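PDB 2IA2: putative Transcriptional Regulator from Rhodococcus sp., which probably binds DNA through an N-terminal helix-turn-helix domain and regulates transcription, as a member of the IclR family whose C-terminal domain typically senses small effectors. Local coordinates for the interface of chains A and B. Numbering follows the deposited sequence. Chains: chain A/B, Putative Transcriptional Regulator.

The three contacts are neighbouring patches of one interface between two copies of the same chain. The C-alpha centres of contacts 1 and 2 lie about 9 Å apart, those of contacts 1 and 3 about 10 Å, and those of contacts 2 and 3 about 12 Å. B:Leu82 belongs to contacts 1 and 2, and helix 80-89 of chain B supplies residues to all three. Contact 1 is polar at its centre, the others mostly apolar. Residue 82 is helical in chain B but in a loop in chain A, so one helix of chain B serves as a common surface and the two chains use the same residues differently.

Contact 1: the interface of chains A and B. Residues chain A 28, 262, 265; chain B 65, 78, 80-82, 85.
This patch is a mixed polar and apolar interface, in which A:Arg28 and A:Arg265 approach B:Glu81 from two sides and so tie two distant parts of chain A to helix 80-89 of chain B. B:Glu81 CB lies over the centre of one guanidinium face of A:Arg28, 3.4 Å above its plane. Bends at chi2 (-88°) and chi3 fold the arginine there. At the guanidinium edge, NH1 donates in plane to the phenol OH of B:Tyr65 (2.9 Å), whose ring stands almost perpendicular. A long, flexible chain ending in a flat guanidinium with several N-H donors suits both tasks. An alanine here would probably leave the B:Tyr65 hydroxyl without this donor and open a gap over B:Glu81. The B:Glu81 carboxylate turns to A:Arg265, whose NH2 donates a nearly straight hydrogen bond (172°) to OE1 at 2.8 Å, also a salt bridge, from above the carboxylate plane. B:Ser85, small enough to sit against the A:Arg28 backbone, gives its OG hydrogen to B:Glu81 O at 2.7 Å and shares a water with A:Arg28 O. On the A:Arg265 side of B:Glu81, the A:Thr262 methyl CG2 packs on B:Leu80 CB. Joining helix 18-28 and the C-terminal end of chain A to chain B, the site is likely to steady this dimer.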
ATOM      1  N   ARG A  28     -17.822  -3.313  -2.931  1.00 23.74           N
ATOM      2  CA  ARG A  28     -17.009  -4.373  -2.285  1.00 25.28           C
ATOM      3  C   ARG A  28     -17.395  -5.809  -2.716  1.00 25.33           C
ATOM      4  O   ARG A  28     -16.623  -6.757  -2.483  1.00 26.80           O
ATOM      5  CB  ARG A  28     -17.149  -4.336  -0.729  1.00 25.34           C
ATOM      6  CG  ARG A  28     -16.644  -3.091  -0.048  1.00 29.73           C
ATOM      7  CD  ARG A  28     -15.220  -3.106   0.311  1.00 31.15           C
ATOM      8  NE  ARG A  28     -14.745  -4.309   1.023  1.00 33.14           N
ATOM      9  CZ  ARG A  28     -14.473  -4.355   2.329  1.00 34.94           C
ATOM     10  NH1 ARG A  28     -14.685  -3.297   3.090  1.00 32.88           N
ATOM     11  NH2 ARG A  28     -13.985  -5.468   2.869  1.00 35.10           N
ATOM     12  N   THR A 262      -2.642  -4.888   4.077  1.00 26.80           N
ATOM     13  CA  THR A 262      -3.568  -4.251   3.142  1.00 26.68           C
ATOM     14  C   THR A 262      -2.892  -3.159   2.299  1.00 26.73           C
ATOM     15  O   THR A 262      -3.135  -3.020   1.086  1.00 26.72           O
ATOM     16  CB  THR A 262      -4.757  -3.645   3.924  1.00 27.15           C
ATOM     17  OG1 THR A 262      -5.362  -4.685   4.708  1.00 27.82           O
ATOM     18  CG2 THR A 262      -5.812  -3.014   3.019  1.00 26.90           C
ATOM     19  N   ARG A 265      -0.405  -4.841  -0.192  1.00 37.07           N
ATOM     20  CA  ARG A 265      -0.980  -5.842  -1.078  1.00 39.31           C
ATOM     21  C   ARG A 265      -0.735  -5.499  -2.541  1.00 41.20           C
ATOM     22  O   ARG A 265      -0.802  -4.313  -2.913  1.00 43.00           O
ATOM     23  CB  ARG A 265      -2.468  -5.896  -0.802  1.00 38.97           C
ATOM     24  CG  ARG A 265      -3.183  -7.026  -1.397  1.00 39.49           C
ATOM     25  CD  ARG A 265      -4.406  -7.257  -0.628  1.00 36.64           C
ATOM     26  NE  ARG A 265      -5.184  -6.044  -0.470  1.00 35.58           N
ATOM     27  CZ  ARG A 265      -6.435  -6.050  -0.037  1.00 34.44           C
ATOM     28  NH1 ARG A 265      -7.019  -7.209   0.243  1.00 37.00           N
ATOM     29  NH2 ARG A 265      -7.109  -4.919   0.088  1.00 33.02           N
TER
ATOM     30  N   TYR B  65     -14.181   3.061   7.429  1.00 44.91           N
ATOM     31  CA  TYR B  65     -13.478   3.743   6.315  1.00 41.35           C
ATOM     32  C   TYR B  65     -12.882   5.088   6.672  1.00 42.83           C
ATOM     33  O   TYR B  65     -12.005   5.589   5.970  1.00 39.92           O
ATOM     34  CB  TYR B  65     -14.387   3.948   5.107  1.00 37.32           C
ATOM     35  CG  TYR B  65     -14.864   2.667   4.462  1.00 37.42           C
ATOM     36  CD1 TYR B  65     -16.229   2.275   4.530  1.00 37.22           C
ATOM     37  CD2 TYR B  65     -13.976   1.847   3.746  1.00 33.80           C
ATOM     38  CE1 TYR B  65     -16.652   1.104   3.906  1.00 34.71           C
ATOM     39  CE2 TYR B  65     -14.402   0.664   3.129  1.00 29.95           C
ATOM     40  CZ  TYR B  65     -15.718   0.310   3.214  1.00 33.37           C
ATOM     41  OH  TYR B  65     -16.104  -0.858   2.606  1.00 36.05           O
ATOM     42  N   ARG B  78      -8.714   0.603   5.419  1.00 32.67           N
ATOM     43  CA  ARG B  78      -9.892  -0.170   4.946  1.00 31.98           C
ATOM     44  C   ARG B  78     -10.428   0.458   3.631  1.00 29.14           C
ATOM     45  O   ARG B  78     -11.018  -0.228   2.837  1.00 29.30           O
ATOM     46  CB  ARG B  78     -10.983  -0.280   6.042  1.00 32.12           C
ATOM     47  CG  ARG B  78     -12.275  -0.982   5.590  1.00 34.88           C
ATOM     48  CD  ARG B  78     -13.369  -1.012   6.743  1.00 35.81           C
ATOM     49  NE  ARG B  78     -12.834  -1.489   8.028  1.00 42.39           N
ATOM     50  CZ  ARG B  78     -13.385  -2.436   8.803  1.00 50.10           C
ATOM     51  NH1 ARG B  78     -14.517  -3.067   8.459  1.00 54.52           N
ATOM     52  NH2 ARG B  78     -12.806  -2.773   9.941  1.00 48.36           N
ATOM     53  N   LEU B  80      -8.725   1.094   1.117  1.00 25.10           N
ATOM     54  CA  LEU B  80      -8.040   0.312   0.072  1.00 24.12           C
ATOM     55  C   LEU B  80      -8.853  -0.879  -0.383  1.00 23.18           C
ATOM     56  O   LEU B  80      -8.676  -1.320  -1.481  1.00 22.14           O
ATOM     57  CB  LEU B  80      -6.682  -0.149   0.552  1.00 22.47           C
ATOM     58  CG  LEU B  80      -5.663   0.972   0.820  1.00 24.27           C
ATOM     59  CD1 LEU B  80      -4.423   0.461   1.619  1.00 23.87           C
ATOM     60  CD2 LEU B  80      -5.180   1.552  -0.486  1.00 22.04           C
ATOM     61  N   GLU B  81      -9.794  -1.380   0.427  1.00 23.74           N
ATOM     62  CA  GLU B  81     -10.656  -2.516  -0.062  1.00 23.86           C
ATOM     63  C   GLU B  81     -11.585  -2.111  -1.240  1.00 23.26           C
ATOM     64  O   GLU B  81     -12.130  -2.970  -1.972  1.00 24.19           O
ATOM     65  CB  GLU B  81     -11.527  -3.074   1.102  1.00 24.45           C
ATOM     66  CG  GLU B  81     -10.797  -3.468   2.399  1.00 26.93           C
ATOM     67  CD  GLU B  81      -9.910  -4.719   2.196  1.00 36.64           C
ATOM     68  OE1 GLU B  81      -9.765  -5.222   1.046  1.00 36.08           O
ATOM     69  OE2 GLU B  81      -9.336  -5.215   3.195  1.00 43.11           O
ATOM     70  N   LEU B  82     -11.820  -0.824  -1.394  1.00 21.84           N
ATOM     71  CA  LEU B  82     -12.716  -0.370  -2.497  1.00 23.79           C
ATOM     72  C   LEU B  82     -11.954  -0.492  -3.803  1.00 22.08           C
ATOM     73  O   LEU B  82     -12.356  -1.245  -4.670  1.00 22.87           O
ATOM     74  CB  LEU B  82     -13.186   1.076  -2.275  1.00 22.75           C
ATOM     75  CG  LEU B  82     -14.091   1.191  -1.054  1.00 26.50           C
ATOM     76  CD1 LEU B  82     -14.233   2.680  -0.696  1.00 25.08           C
ATOM     77  CD2 LEU B  82     -15.479   0.522  -1.287  1.00 24.36           C
ATOM     78  N   SER B  85     -11.216  -4.111  -4.801  1.00 22.97           N
ATOM     79  CA  SER B  85     -12.325  -4.881  -5.418  1.00 22.18           C
ATOM     80  C   SER B  85     -12.203  -4.762  -6.944  1.00 22.26           C
ATOM     81  O   SER B  85     -12.380  -5.743  -7.678  1.00 23.87           O
ATOM     82  CB  SER B  85     -13.678  -4.319  -4.928  1.00 23.01           C
ATOM     83  OG  SER B  85     -13.793  -4.503  -3.509  1.00 25.41           O
TER
HETATM   84  O   HOH W   1     -14.078  -6.963  -2.937  1.00 31.50           O

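Contact 2: the interface of chains A and B. Residues chain A 24, 82-83; chain B 24, 27-28, 75, 79, 82.
A:Leu82 projects its side chain into an apolar pocket of chain B formed by B:Leu24, B:Ile27 and the aliphatic part of B:Arg28. Its methyl CD2 meets CG of B:Arg28 at 3.7 Å, the two side chains crossing at about a right angle, while CB rests on the branch methyl CG2 of B:Ile27 at 3.9 Å. With CG anti to its carbonyl carbon (chi1 -56°), the leucine directs both branch methyls toward B:Leu24. A forked, uncharged side chain suits this place because it can touch several neighbours at once; B:Arg28 serves here through its methylenes. Next to this pocket, A:Leu24 and B:Leu24 run past each other in opposite directions, CD2 against CD2 at 3.8 Å. The same A:Leu24 methyl also touches both branch methyls of B:Leu82, which extends the leucine cluster. The A:Leu82 backbone lies against B:Val79, whose CG1 approaches the carbonyl O; a water links that oxygen (2.8 Å) to B:Val79 O (2.7 Å), giving both carbonyls a polar partner beside the apolar packing. Farther out, A:Gly83 CA faces B:Leu75 CD1, and its positive phi of 89° turns the chain just after A:Leu82. Helices 18-28 hold the two Leu24 residues in place, and helix 80-89 holds B:Leu82. In the deposited assembly the site provides an apolar seam that is likely to keep the N-terminal DNA-binding domains paired.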
ATOM      1  N   LEU A  24     -21.389   1.304  -0.931  1.00 25.52           N
ATOM      2  CA  LEU A  24     -20.045   0.786  -0.717  1.00 26.42           C
ATOM      3  C   LEU A  24     -20.023  -0.738  -0.719  1.00 26.15           C
ATOM      4  O   LEU A  24     -19.055  -1.332  -1.212  1.00 27.29           O
ATOM      5  CB  LEU A  24     -19.422   1.372   0.589  1.00 27.20           C
ATOM      6  CG  LEU A  24     -19.199   2.906   0.504  1.00 29.22           C
ATOM      7  CD1 LEU A  24     -18.821   3.473   1.869  1.00 28.14           C
ATOM      8  CD2 LEU A  24     -18.129   3.220  -0.506  1.00 24.38           C
ATOM      9  N   LEU A  82     -10.615   6.563  -5.282  1.00 27.02           N
ATOM     10  CA  LEU A  82     -10.994   6.621  -3.883  1.00 27.34           C
ATOM     11  C   LEU A  82      -9.785   6.248  -3.006  1.00 27.35           C
ATOM     12  O   LEU A  82      -9.730   5.128  -2.502  1.00 28.17           O
ATOM     13  CB  LEU A  82     -12.197   5.693  -3.610  1.00 26.68           C
ATOM     14  CG  LEU A  82     -13.491   5.891  -4.454  1.00 31.51           C
ATOM     15  CD1 LEU A  82     -14.429   4.646  -4.471  1.00 32.42           C
ATOM     16  CD2 LEU A  82     -14.268   7.152  -4.061  1.00 32.31           C
ATOM     17  N   GLY A  83      -8.783   7.125  -2.910  1.00 26.49           N
ATOM     18  CA  GLY A  83      -7.740   6.973  -1.871  1.00 25.25           C
ATOM     19  C   GLY A  83      -6.516   6.124  -2.212  1.00 25.89           C
ATOM     20  O   GLY A  83      -5.469   6.202  -1.517  1.00 25.56           O
TER
ATOM     21  N   LEU B  24     -19.446   9.502  -1.608  1.00 36.19           N
ATOM     22  CA  LEU B  24     -18.256   9.170  -2.374  1.00 34.37           C
ATOM     23  C   LEU B  24     -17.429  10.415  -2.685  1.00 37.85           C
ATOM     24  O   LEU B  24     -16.193  10.340  -2.733  1.00 38.09           O
ATOM     25  CB  LEU B  24     -18.605   8.397  -3.652  1.00 33.14           C
ATOM     26  CG  LEU B  24     -19.081   6.950  -3.479  1.00 31.32           C
ATOM     27  CD1 LEU B  24     -19.851   6.437  -4.704  1.00 25.85           C
ATOM     28  CD2 LEU B  24     -17.879   5.980  -3.101  1.00 31.24           C
ATOM     29  N   ILE B  27     -15.125  10.922   0.270  1.00 42.90           N
ATOM     30  CA  ILE B  27     -13.921  10.082   0.256  1.00 40.41           C
ATOM     31  C   ILE B  27     -12.933  10.642  -0.746  1.00 43.24           C
ATOM     32  O   ILE B  27     -11.749  10.709  -0.483  1.00 43.85           O
ATOM     33  CB  ILE B  27     -14.256   8.591  -0.085  1.00 36.81           C
ATOM     34  CG1 ILE B  27     -15.151   7.961   1.006  1.00 36.47           C
ATOM     35  CG2 ILE B  27     -12.985   7.741  -0.356  1.00 32.91           C
ATOM     36  CD1 ILE B  27     -15.779   6.606   0.620  1.00 32.67           C
ATOM     37  N   ARG B  28     -13.456  11.052  -1.898  1.00 45.89           N
ATOM     38  CA  ARG B  28     -12.685  11.525  -3.037  1.00 49.16           C
ATOM     39  C   ARG B  28     -11.899  12.781  -2.758  1.00 54.27           C
ATOM     40  O   ARG B  28     -10.848  12.992  -3.355  1.00 56.20           O
ATOM     41  CB  ARG B  28     -13.645  11.872  -4.164  1.00 51.12           C
ATOM     42  CG  ARG B  28     -14.031  10.698  -4.986  1.00 51.27           C
ATOM     43  CD  ARG B  28     -12.849  10.267  -5.798  1.00 55.15           C
ATOM     44  NE  ARG B  28     -12.589  11.192  -6.897  1.00 61.15           N
ATOM     45  CZ  ARG B  28     -12.852  10.910  -8.172  1.00 63.32           C
ATOM     46  NH1 ARG B  28     -13.411   9.728  -8.494  1.00 57.66           N
ATOM     47  NH2 ARG B  28     -12.556  11.806  -9.115  1.00 66.21           N
ATOM     48  N   LEU B  75      -8.834   9.071   6.095  1.00 46.71           N
ATOM     49  CA  LEU B  75      -9.152   7.734   5.570  1.00 40.49           C
ATOM     50  C   LEU B  75      -8.316   6.679   6.273  1.00 40.38           C
ATOM     51  O   LEU B  75      -7.121   6.898   6.547  1.00 40.82           O
ATOM     52  CB  LEU B  75      -8.914   7.651   4.060  1.00 36.55           C
ATOM     53  CG  LEU B  75      -9.649   8.624   3.122  1.00 35.35           C
ATOM     54  CD1 LEU B  75      -9.565   8.097   1.711  1.00 29.69           C
ATOM     55  CD2 LEU B  75     -11.087   8.715   3.512  1.00 35.55           C
ATOM     56  N   VAL B  79     -10.184   1.743   3.401  1.00 28.05           N
ATOM     57  CA  VAL B  79     -10.577   2.388   2.098  1.00 27.26           C
ATOM     58  C   VAL B  79      -9.916   1.683   0.891  1.00 27.32           C
ATOM     59  O   VAL B  79     -10.516   1.631  -0.208  1.00 27.81           O
ATOM     60  CB  VAL B  79     -10.311   3.895   2.074  1.00 26.80           C
ATOM     61  CG1 VAL B  79     -10.456   4.524   0.630  1.00 26.49           C
ATOM     62  CG2 VAL B  79     -11.281   4.629   3.083  1.00 26.46           C
ATOM     63  N   LEU B  82     -11.820  -0.824  -1.394  1.00 21.84           N
ATOM     64  CA  LEU B  82     -12.716  -0.370  -2.497  1.00 23.79           C
ATOM     65  C   LEU B  82     -11.954  -0.492  -3.803  1.00 22.08           C
ATOM     66  O   LEU B  82     -12.356  -1.245  -4.670  1.00 22.87           O
ATOM     67  CB  LEU B  82     -13.186   1.076  -2.275  1.00 22.75           C
ATOM     68  CG  LEU B  82     -14.091   1.191  -1.054  1.00 26.50           C
ATOM     69  CD1 LEU B  82     -14.233   2.680  -0.696  1.00 25.08           C
ATOM     70  CD2 LEU B  82     -15.479   0.522  -1.287  1.00 24.36           C
TER
HETATM   71  O   HOH W   2      -9.580   2.348  -2.644  1.00 28.25           O

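Contact 3: the interface of chains A and B. Residues chain A 80, 84; chain B 83-84, 86-87, 122-124, 139-140.
Aliphatic and ring packing joins A:Leu80 to chain B, where it enters between B:Tyr86, B:Leu87 and B:Gly140. Its CD1 meets ring atom CE2 of B:Tyr86 at 3.7 Å, the two side chains crossing at about a right angle, and CD2 lies 3.9 Å from CG of B:Leu87. The same CD1 reaches CG2 of B:Val122. Leucine suits this place because its two methyls spread over different walls. The A:Tyr84 ring packs against aliphatic groups: it lies alongside B:Ile139, with CE2 3.6 Å from the branch methyl CG2, and its CZ meets CD1 of B:Leu87 tip to tip at 3.7 Å. With CG about 30° off anti to the backbone N (chi1 -149°), the ring is swung between B:Gly83 and B:Ile139, and its length lets it span from helix to loop. Backbone surfaces add further contacts. A:Tyr84 CD1 packs on B:Gly83 CA (3.7 Å), and A:Leu80 CB on B:Gly140 CA (3.9 Å); lacking side chains, these glycines allow close approach. The carbonyl O of B:Ile139 lies in plane at the tyrosine ring edge. In the fold, strand 120-127 and loop 139-140 belong to the IclR C-terminal region of chain B, so the site sets 3-10 helix 77-81 and helix 84-87 of chain A against that region and helix 80-89.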
ATOM      1  N   LEU A  80     -10.306   3.323  -8.206  1.00 22.78           N
ATOM      2  CA  LEU A  80      -8.968   3.673  -7.694  1.00 23.13           C
ATOM      3  C   LEU A  80      -8.805   5.116  -7.248  1.00 24.42           C
ATOM      4  O   LEU A  80      -7.922   5.403  -6.441  1.00 24.44           O
ATOM      5  CB  LEU A  80      -7.835   3.305  -8.733  1.00 22.14           C
ATOM      6  CG  LEU A  80      -7.743   1.787  -9.004  1.00 21.87           C
ATOM      7  CD1 LEU A  80      -6.692   1.522 -10.144  1.00 21.04           C
ATOM      8  CD2 LEU A  80      -7.343   1.048  -7.730  1.00 17.24           C
ATOM      9  N   TYR A  84      -6.569   5.402  -3.327  1.00 24.96           N
ATOM     10  CA  TYR A  84      -5.638   4.263  -3.476  1.00 24.61           C
ATOM     11  C   TYR A  84      -4.167   4.708  -3.574  1.00 24.48           C
ATOM     12  O   TYR A  84      -3.299   4.108  -2.971  1.00 22.64           O
ATOM     13  CB  TYR A  84      -6.033   3.325  -4.653  1.00 23.06           C
ATOM     14  CG  TYR A  84      -5.626   1.890  -4.351  1.00 22.19           C
ATOM     15  CD1 TYR A  84      -6.524   0.993  -3.732  1.00 20.00           C
ATOM     16  CD2 TYR A  84      -4.305   1.448  -4.600  1.00 20.13           C
ATOM     17  CE1 TYR A  84      -6.099  -0.352  -3.414  1.00 19.15           C
ATOM     18  CE2 TYR A  84      -3.891   0.145  -4.289  1.00 18.58           C
ATOM     19  CZ  TYR A  84      -4.813  -0.742  -3.700  1.00 20.76           C
ATOM     20  OH  TYR A  84      -4.419  -2.039  -3.408  1.00 22.27           O
TER
ATOM     21  N   GLY B  83     -10.834   0.231  -3.911  1.00 22.49           N
ATOM     22  CA  GLY B  83      -9.895   0.050  -5.042  1.00 21.84           C
ATOM     23  C   GLY B  83      -9.510  -1.409  -5.270  1.00 22.46           C
ATOM     24  O   GLY B  83      -9.390  -1.805  -6.412  1.00 20.33           O
ATOM     25  N   TYR B  84      -9.322  -2.208  -4.200  1.00 22.49           N
ATOM     26  CA  TYR B  84      -8.851  -3.579  -4.393  1.00 24.17           C
ATOM     27  C   TYR B  84      -9.950  -4.476  -4.980  1.00 23.28           C
ATOM     28  O   TYR B  84      -9.647  -5.505  -5.550  1.00 21.70           O
ATOM     29  CB  TYR B  84      -8.303  -4.235  -3.108  1.00 26.31           C
ATOM     30  CG  TYR B  84      -7.454  -5.447  -3.427  1.00 28.91           C
ATOM     31  CD1 TYR B  84      -6.229  -5.298  -4.059  1.00 31.83           C
ATOM     32  CD2 TYR B  84      -7.872  -6.717  -3.122  1.00 31.73           C
ATOM     33  CE1 TYR B  84      -5.418  -6.392  -4.375  1.00 31.49           C
ATOM     34  CE2 TYR B  84      -7.062  -7.870  -3.470  1.00 34.70           C
ATOM     35  CZ  TYR B  84      -5.833  -7.653  -4.090  1.00 33.93           C
ATOM     36  OH  TYR B  84      -4.991  -8.727  -4.455  1.00 40.36           O
ATOM     37  N   TYR B  86     -11.900  -3.556  -7.411  1.00 22.03           N
ATOM     38  CA  TYR B  86     -11.556  -3.342  -8.812  1.00 22.01           C
ATOM     39  C   TYR B  86     -10.350  -4.183  -9.218  1.00 22.27           C
ATOM     40  O   TYR B  86     -10.453  -5.055 -10.082  1.00 21.59           O
ATOM     41  CB  TYR B  86     -11.274  -1.861  -9.075  1.00 20.94           C
ATOM     42  CG  TYR B  86     -10.714  -1.577 -10.451  1.00 24.79           C
ATOM     43  CD1 TYR B  86     -11.485  -1.771 -11.589  1.00 23.80           C
ATOM     44  CD2 TYR B  86      -9.414  -1.118 -10.612  1.00 22.14           C
ATOM     45  CE1 TYR B  86     -10.978  -1.513 -12.849  1.00 23.08           C
ATOM     46  CE2 TYR B  86      -8.897  -0.858 -11.867  1.00 23.24           C
ATOM     47  CZ  TYR B  86      -9.684  -1.058 -12.982  1.00 22.04           C
ATOM     48  OH  TYR B  86      -9.174  -0.800 -14.233  1.00 24.58           O
ATOM     49  N   LEU B  87      -9.210  -3.918  -8.591  1.00 20.86           N
ATOM     50  CA  LEU B  87      -7.958  -4.559  -8.973  1.00 22.13           C
ATOM     51  C   LEU B  87      -8.101  -6.076  -9.004  1.00 24.23           C
ATOM     52  O   LEU B  87      -7.615  -6.737  -9.922  1.00 23.90           O
ATOM     53  CB  LEU B  87      -6.836  -4.156  -8.013  1.00 20.25           C
ATOM     54  CG  LEU B  87      -6.424  -2.682  -8.031  1.00 18.96           C
ATOM     55  CD1 LEU B  87      -5.435  -2.387  -6.914  1.00 17.14           C
ATOM     56  CD2 LEU B  87      -5.839  -2.303  -9.384  1.00 19.43           C
ATOM     57  N   VAL B 122      -3.303   4.327 -16.141  1.00 18.94           N
ATOM     58  CA  VAL B 122      -3.479   4.195 -14.742  1.00 18.34           C
ATOM     59  C   VAL B 122      -2.725   2.989 -14.285  1.00 18.00           C
ATOM     60  O   VAL B 122      -2.815   1.901 -14.873  1.00 16.66           O
ATOM     61  CB  VAL B 122      -4.977   4.161 -14.364  1.00 21.92           C
ATOM     62  CG1 VAL B 122      -5.704   3.261 -15.217  1.00 25.89           C
ATOM     63  CG2 VAL B 122      -5.163   3.737 -12.900  1.00 19.54           C
ATOM     64  N   TYR B 123      -1.936   3.189 -13.246  1.00 18.25           N
ATOM     65  CA  TYR B 123      -1.129   2.089 -12.663  1.00 17.58           C
ATOM     66  C   TYR B 123      -1.954   1.062 -11.931  1.00 16.80           C
ATOM     67  O   TYR B 123      -2.649   1.412 -11.024  1.00 17.89           O
ATOM     68  CB  TYR B 123      -0.104   2.690 -11.663  1.00 17.21           C
ATOM     69  CG  TYR B 123       1.102   3.227 -12.428  1.00 21.72           C
ATOM     70  CD1 TYR B 123       0.936   4.289 -13.310  1.00 22.17           C
ATOM     71  CD2 TYR B 123       2.400   2.690 -12.261  1.00 20.60           C
ATOM     72  CE1 TYR B 123       1.997   4.792 -14.061  1.00 25.65           C
ATOM     73  CE2 TYR B 123       3.487   3.215 -13.014  1.00 24.99           C
ATOM     74  CZ  TYR B 123       3.253   4.268 -13.925  1.00 24.63           C
ATOM     75  OH  TYR B 123       4.250   4.830 -14.731  1.00 26.37           O
ATOM     76  N   VAL B 124      -1.812  -0.216 -12.254  1.00 17.04           N
ATOM     77  CA  VAL B 124      -2.678  -1.247 -11.630  1.00 17.84           C
ATOM     78  C   VAL B 124      -1.863  -2.280 -10.902  1.00 18.91           C
ATOM     79  O   VAL B 124      -2.421  -3.024 -10.114  1.00 20.69           O
ATOM     80  CB  VAL B 124      -3.709  -1.921 -12.648  1.00 18.22           C
ATOM     81  CG1 VAL B 124      -4.693  -0.857 -13.221  1.00 17.83           C
ATOM     82  CG2 VAL B 124      -3.009  -2.583 -13.819  1.00 17.68           C
ATOM     83  N   ILE B 139       0.038   2.360  -7.200  1.00 24.41           N
ATOM     84  CA  ILE B 139      -1.170   1.880  -7.843  1.00 23.08           C
ATOM     85  C   ILE B 139      -2.244   2.939  -7.699  1.00 21.43           C
ATOM     86  O   ILE B 139      -2.286   3.623  -6.676  1.00 20.47           O
ATOM     87  CB  ILE B 139      -1.565   0.516  -7.249  1.00 23.49           C
ATOM     88  CG1 ILE B 139      -0.484  -0.526  -7.667  1.00 22.64           C
ATOM     89  CG2 ILE B 139      -2.899   0.122  -7.759  1.00 22.37           C
ATOM     90  CD1 ILE B 139      -0.602  -1.886  -6.854  1.00 26.70           C
ATOM     91  N   GLY B 140      -3.000   3.170  -8.771  1.00 19.89           N
ATOM     92  CA  GLY B 140      -4.058   4.176  -8.812  1.00 19.47           C
ATOM     93  C   GLY B 140      -3.575   5.524  -9.333  1.00 21.81           C
ATOM     94  O   GLY B 140      -4.413   6.431  -9.621  1.00 22.28           O
TER